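Local coordinates for SusD superfamily protein (Bacteroides vulgatus ATCC 8482, PDB 3JQ0) that probably binds glycans or other nutrients at the outer membrane, at residues A[382-394]-A[399-411]. Residues are numbered along the deposited sequence; the frame is centred on the assembly and turned at random. Where two conformers were deposited one is given.
Sequences PTEEINAVRERAY and FNEHKAEIAYPND
The ring of Y408 is sandwiched: CD1 of I386 stands over its centre, 3.9 Å from the centroid, CB of P409 covers the opposite face, and T383 OG1, hydrogen-bonded to D381, lies in plane at the edge. F399 takes the CB of E391 on one face, 3.9 Å from its centroid, and meets the amide carbon of N387 at its edge; the E391 carboxylate, bonded through OE2 to S396 and through two waters to the N400 amide, lies nearly parallel to the ring, 7° apart. On the ring of Y394 sits CG1 of I406, whose chi1 of 51° wedges that branch between backbone N and carbonyl carbon. The R390 guanidinium, on a chain extended from CG to NE, has CB of Y408 over one face; above the other lie a water and D411 OD2, a nearby opposite charge without a hydrogen bond to it. F399 is a knob in a hole formed by N387, R390, E391 and Y394, docking helix 396-401 on helix 383-394 within the RagB/SusD region, while I406 docks 403-406. N387 works as a two-pronged clamp on the backbone of Y408: OD1 accepts from N at 2.8 Å on a lone pair, while ND2 gives a nearly straight bond (165°) to O, 3.1 Å away. A leucine here would probably leave both the N-H and the carbonyl of Y408 without these mates and let the loop drift from the helix. R390 NH1 makes a weak bond to I406 O, 3.1 Å away, and salt bridges to D426 and E437 hold the group. The same water accepts from Y394 OH and donates to I406 O and to D411 OD2; D411 also bonds to Y417 and forms salt bridges with R310 and R440.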
loop_
_atom_site.group_PDB
_atom_site.type_symbol
_atom_site.label_atom_id
_atom_site.label_comp_id
_atom_site.label_asym_id
_atom_site.label_seq_id
_atom_site.Cartn_x
_atom_site.Cartn_y
_atom_site.Cartn_z
ATOM N N PRO A 382 -19.485 1.073 -12.366
ATOM C CA PRO A 382 -18.646 1.571 -11.262
ATOM C C PRO A 382 -18.725 3.100 -11.053
ATOM O O PRO A 382 -17.924 3.641 -10.281
ATOM C CB PRO A 382 -17.234 1.233 -11.753
ATOM C CG PRO A 382 -17.339 1.545 -13.227
ATOM C CD PRO A 382 -18.709 1.042 -13.630
ATOM N N THR A 383 -19.612 3.788 -11.748
ATOM C CA THR A 383 -19.605 5.240 -11.760
ATOM C C THR A 383 -19.626 5.870 -10.384
ATOM O O THR A 383 -18.916 6.826 -10.107
ATOM C CB THR A 383 -20.747 5.779 -12.638
ATOM O OG1 THR A 383 -20.579 5.326 -13.993
ATOM C CG2 THR A 383 -20.841 7.311 -12.603
ATOM N N GLU A 384 -20.500 5.362 -9.523
ATOM C CA GLU A 384 -20.693 5.974 -8.196
ATOM C C GLU A 384 -19.421 5.951 -7.378
ATOM O O GLU A 384 -19.070 6.904 -6.703
ATOM C CB GLU A 384 -21.784 5.280 -7.388
ATOM C CG GLU A 384 -22.237 6.095 -6.137
ATOM C CD GLU A 384 -23.141 5.268 -5.225
ATOM O OE1 GLU A 384 -24.076 4.591 -5.743
ATOM O OE2 GLU A 384 -22.872 5.238 -3.994
ATOM N N GLU A 385 -18.771 4.805 -7.365
ATOM C CA GLU A 385 -17.562 4.611 -6.600
ATOM C C GLU A 385 -16.413 5.488 -7.110
ATOM O O GLU A 385 -15.734 6.186 -6.336
ATOM C CB GLU A 385 -17.115 3.149 -6.625
ATOM C CG GLU A 385 -17.977 2.182 -5.891
ATOM C CD GLU A 385 -19.242 1.765 -6.617
ATOM O OE1 GLU A 385 -19.329 1.977 -7.831
ATOM O OE2 GLU A 385 -20.093 1.156 -5.962
ATOM N N ILE A 386 -16.230 5.504 -8.419
ATOM C CA ILE A 386 -15.170 6.310 -9.005
ATOM C C ILE A 386 -15.409 7.787 -8.692
ATOM O O ILE A 386 -14.508 8.509 -8.290
ATOM C CB ILE A 386 -15.002 6.069 -10.528
ATOM C CG1 ILE A 386 -14.664 4.599 -10.804
ATOM C CG2 ILE A 386 -13.997 7.026 -11.114
ATOM C CD1 ILE A 386 -14.692 4.208 -12.273
ATOM N N ASN A 387 -16.640 8.248 -8.924
ATOM C CA ASN A 387 -16.937 9.663 -8.718
ATOM C C ASN A 387 -16.983 10.063 -7.256
ATOM O O ASN A 387 -16.726 11.235 -6.979
ATOM C CB ASN A 387 -18.193 10.090 -9.489
ATOM C CG ASN A 387 -17.897 10.283 -10.937
ATOM O OD1 ASN A 387 -16.779 10.581 -11.320
ATOM N ND2 ASN A 387 -18.915 10.126 -11.806
ATOM N N ALA A 388 -17.248 9.150 -6.314
ATOM C CA ALA A 388 -17.160 9.518 -4.889
ATOM C C ALA A 388 -15.690 9.878 -4.585
ATOM O O ALA A 388 -15.419 10.855 -3.893
ATOM C CB ALA A 388 -17.636 8.348 -4.013
ATOM N N VAL A 389 -14.756 9.074 -5.061
ATOM C CA VAL A 389 -13.342 9.299 -4.867
ATOM C C VAL A 389 -12.891 10.586 -5.579
ATOM O O VAL A 389 -12.157 11.431 -5.015
ATOM C CB VAL A 389 -12.506 8.086 -5.214
ATOM C CG1 VAL A 389 -11.014 8.392 -5.098
ATOM C CG2 VAL A 389 -12.879 6.918 -4.337
ATOM N N ARG A 390 -13.311 10.777 -6.831
ATOM C CA ARG A 390 -12.964 12.000 -7.549
ATOM C C ARG A 390 -13.531 13.251 -6.911
ATOM O O ARG A 390 -12.847 14.263 -6.802
ATOM C CB ARG A 390 -13.388 11.925 -9.025
ATOM C CG ARG A 390 -12.657 10.885 -9.828
ATOM C CD ARG A 390 -13.004 10.898 -11.294
ATOM N NE ARG A 390 -12.195 9.928 -12.012
ATOM C CZ ARG A 390 -12.201 9.770 -13.320
ATOM N NH1 ARG A 390 -12.973 10.538 -14.081
ATOM N NH2 ARG A 390 -11.528 8.801 -13.887
ATOM N N GLU A 391 -14.791 13.185 -6.470
ATOM C CA GLU A 391 -15.401 14.360 -5.868
ATOM C C GLU A 391 -14.594 14.790 -4.641
ATOM O O GLU A 391 -14.396 15.974 -4.378
ATOM C CB GLU A 391 -16.863 14.092 -5.511
ATOM C CG GLU A 391 -17.516 15.288 -4.869
ATOM C CD GLU A 391 -19.036 15.159 -4.674
ATOM O OE1 GLU A 391 -19.640 14.234 -5.239
ATOM O OE2 GLU A 391 -19.633 16.024 -3.996
ATOM N N ARG A 392 -14.115 13.815 -3.849
ATOM C CA ARG A 392 -13.299 14.133 -2.677
ATOM C C ARG A 392 -11.976 14.776 -3.105
ATOM O O ARG A 392 -11.486 15.678 -2.432
ATOM C CB ARG A 392 -13.114 12.903 -1.827
ATOM C CG ARG A 392 -12.415 13.187 -0.469
ATOM C CD ARG A 392 -10.881 13.033 -0.466
ATOM N NE ARG A 392 -10.414 11.686 -0.741
ATOM C CZ ARG A 392 -10.495 10.683 0.129
ATOM N NH1 ARG A 392 -11.021 10.865 1.333
ATOM N NH2 ARG A 392 -10.056 9.493 -0.202
ATOM N N ALA A 393 -11.370 14.296 -4.170
ATOM C CA ALA A 393 -10.070 14.772 -4.673
ATOM C C ALA A 393 -10.145 16.210 -5.162
ATOM O O ALA A 393 -9.227 17.001 -4.898
ATOM C CB ALA A 393 -9.542 13.868 -5.788
ATOM N N TYR A 394 -11.161 16.555 -5.951
ATOM C CA TYR A 394 -11.307 17.919 -6.465
ATOM C C TYR A 394 -12.043 18.849 -5.492
ATOM O O TYR A 394 -11.973 20.072 -5.608
ATOM C CB TYR A 394 -12.048 17.897 -7.796
ATOM C CG TYR A 394 -11.332 17.205 -8.928
ATOM C CD1 TYR A 394 -10.365 17.837 -9.698
ATOM C CD2 TYR A 394 -11.596 15.869 -9.228
ATOM C CE1 TYR A 394 -9.717 17.181 -10.735
ATOM C CE2 TYR A 394 -10.946 15.211 -10.261
ATOM C CZ TYR A 394 -9.994 15.857 -11.004
ATOM O OH TYR A 394 -9.346 15.247 -12.060
ATOM N N PHE A 399 -15.741 19.989 -8.373
ATOM C CA PHE A 399 -16.238 18.786 -9.052
ATOM C C PHE A 399 -17.584 19.094 -9.716
ATOM O O PHE A 399 -17.787 18.781 -10.893
ATOM C CB PHE A 399 -16.359 17.667 -8.043
ATOM C CG PHE A 399 -16.822 16.372 -8.635
ATOM C CD1 PHE A 399 -15.943 15.526 -9.238
ATOM C CD2 PHE A 399 -18.169 16.023 -8.577
ATOM C CE1 PHE A 399 -16.417 14.300 -9.842
ATOM C CE2 PHE A 399 -18.656 14.839 -9.132
ATOM C CZ PHE A 399 -17.784 13.988 -9.712
ATOM N N ASN A 400 -18.490 19.686 -8.968
ATOM C CA ASN A 400 -19.837 19.956 -9.486
ATOM C C ASN A 400 -19.863 20.953 -10.616
ATOM O O ASN A 400 -20.809 20.930 -11.394
ATOM C CB ASN A 400 -20.758 20.383 -8.340
ATOM C CG ASN A 400 -21.130 19.205 -7.405
ATOM O OD1 ASN A 400 -21.048 18.045 -7.796
ATOM N ND2 ASN A 400 -21.503 19.514 -6.140
ATOM N N GLU A 401 -18.860 21.820 -10.697
ATOM C CA GLU A 401 -18.750 22.808 -11.733
ATOM C C GLU A 401 -18.061 22.241 -12.975
ATOM O O GLU A 401 -18.110 22.859 -14.040
ATOM C CB GLU A 401 -17.910 24.009 -11.249
ATOM C CG GLU A 401 -18.420 24.932 -10.171
ATOM C CD GLU A 401 -17.266 25.854 -9.451
ATOM O OE1 GLU A 401 -15.949 25.588 -9.401
ATOM O OE2 GLU A 401 -17.732 26.869 -8.841
ATOM N N HIS A 402 -17.348 21.119 -12.838
ATOM C CA HIS A 402 -16.492 20.623 -13.927
ATOM C C HIS A 402 -16.722 19.148 -14.252
ATOM O O HIS A 402 -15.813 18.475 -14.763
ATOM C CB HIS A 402 -15.000 20.864 -13.620
ATOM C CG HIS A 402 -14.667 22.313 -13.527
ATOM N ND1 HIS A 402 -14.376 23.110 -14.614
ATOM C CD2 HIS A 402 -14.654 23.122 -12.448
ATOM C CE1 HIS A 402 -14.159 24.344 -14.194
ATOM N NE2 HIS A 402 -14.307 24.378 -12.893
ATOM N N LYS A 403 -17.932 18.649 -14.018
ATOM C CA LYS A 403 -18.229 17.254 -14.288
ATOM C C LYS A 403 -17.946 16.862 -15.738
ATOM O O LYS A 403 -17.495 15.734 -15.978
ATOM C CB LYS A 403 -19.666 16.859 -13.938
ATOM C CG LYS A 403 -19.990 16.885 -12.506
ATOM C CD LYS A 403 -21.498 16.628 -12.232
ATOM C CE LYS A 403 -21.774 16.489 -10.741
ATOM N NZ LYS A 403 -23.253 16.535 -10.520
ATOM N N ALA A 404 -18.220 17.754 -16.679
ATOM C CA ALA A 404 -18.028 17.435 -18.071
ATOM C C ALA A 404 -16.551 17.232 -18.437
ATOM O O ALA A 404 -16.254 16.707 -19.514
ATOM C CB ALA A 404 -18.674 18.511 -18.964
ATOM N N GLU A 405 -15.651 17.715 -17.590
ATOM C CA GLU A 405 -14.201 17.622 -17.786
ATOM C C GLU A 405 -13.555 16.488 -16.975
ATOM O O GLU A 405 -12.657 15.819 -17.463
ATOM C CB GLU A 405 -13.498 18.932 -17.397
ATOM C CG GLU A 405 -13.877 20.175 -18.186
ATOM C CD GLU A 405 -13.501 21.428 -17.427
ATOM O OE1 GLU A 405 -12.330 21.597 -17.039
ATOM O OE2 GLU A 405 -14.418 22.189 -17.112
ATOM N N ILE A 406 -13.972 16.321 -15.710
ATOM C CA ILE A 406 -13.221 15.482 -14.794
ATOM C C ILE A 406 -14.041 14.429 -14.068
ATOM O O ILE A 406 -13.442 13.532 -13.450
ATOM C CB ILE A 406 -12.291 16.298 -13.843
ATOM C CG1 ILE A 406 -12.979 17.423 -13.119
ATOM C CG2 ILE A 406 -11.054 16.789 -14.626
ATOM C CD1 ILE A 406 -14.031 17.047 -12.190
ATOM N N ALA A 407 -15.382 14.450 -14.121
ATOM C CA ALA A 407 -16.146 13.337 -13.577
ATOM C C ALA A 407 -16.018 12.157 -14.526
ATOM O O ALA A 407 -15.854 12.318 -15.727
ATOM C CB ALA A 407 -17.628 13.679 -13.383
ATOM N N TYR A 408 -16.068 10.945 -13.980
ATOM C CA TYR A 408 -16.125 9.748 -14.821
ATOM C C TYR A 408 -17.457 9.749 -15.561
ATOM O O TYR A 408 -18.480 9.967 -14.921
ATOM C CB TYR A 408 -16.002 8.504 -13.926
ATOM C CG TYR A 408 -16.058 7.195 -14.685
ATOM C CD1 TYR A 408 -14.940 6.721 -15.358
ATOM C CD2 TYR A 408 -17.222 6.449 -14.752
ATOM C CE1 TYR A 408 -14.995 5.545 -16.092
ATOM C CE2 TYR A 408 -17.285 5.279 -15.486
ATOM C CZ TYR A 408 -16.174 4.834 -16.172
ATOM O OH TYR A 408 -16.200 3.693 -16.904
ATOM N N PRO A 409 -17.471 9.447 -16.876
ATOM C CA PRO A 409 -16.405 8.919 -17.719
ATOM C C PRO A 409 -15.836 9.975 -18.702
ATOM O O PRO A 409 -15.515 9.667 -19.853
ATOM C CB PRO A 409 -17.111 7.824 -18.508
ATOM C CG PRO A 409 -18.440 8.473 -18.833
ATOM C CD PRO A 409 -18.780 9.265 -17.564
ATOM N N ASN A 410 -15.668 11.217 -18.217
ATOM C CA ASN A 410 -15.362 12.345 -19.066
ATOM C C ASN A 410 -13.941 12.868 -18.974
ATOM O O ASN A 410 -13.592 13.818 -19.660
ATOM C CB ASN A 410 -16.328 13.511 -18.727
ATOM C CG ASN A 410 -17.758 13.098 -18.798
ATOM O OD1 ASN A 410 -18.154 12.337 -19.694
ATOM N ND2 ASN A 410 -18.554 13.554 -17.842
ATOM N N ASP A 411 -13.103 12.220 -18.174
ATOM C CA ASP A 411 -11.722 12.641 -17.969
ATOM C C ASP A 411 -10.863 12.104 -19.111
ATOM O O ASP A 411 -10.234 11.034 -18.992
ATOM C CB ASP A 411 -11.231 12.270 -16.581
ATOM C CG ASP A 411 -9.810 12.694 -16.282
ATOM O OD1 ASP A 411 -9.147 13.302 -17.133
ATOM O OD2 ASP A 411 -9.372 12.337 -15.148
HETATM O O HOH W 1 -22.019 17.385 -4.001
HETATM O O HOH W 2 -21.802 15.566 -6.822
HETATM O O HOH W 3 -10.709 13.048 -12.904
#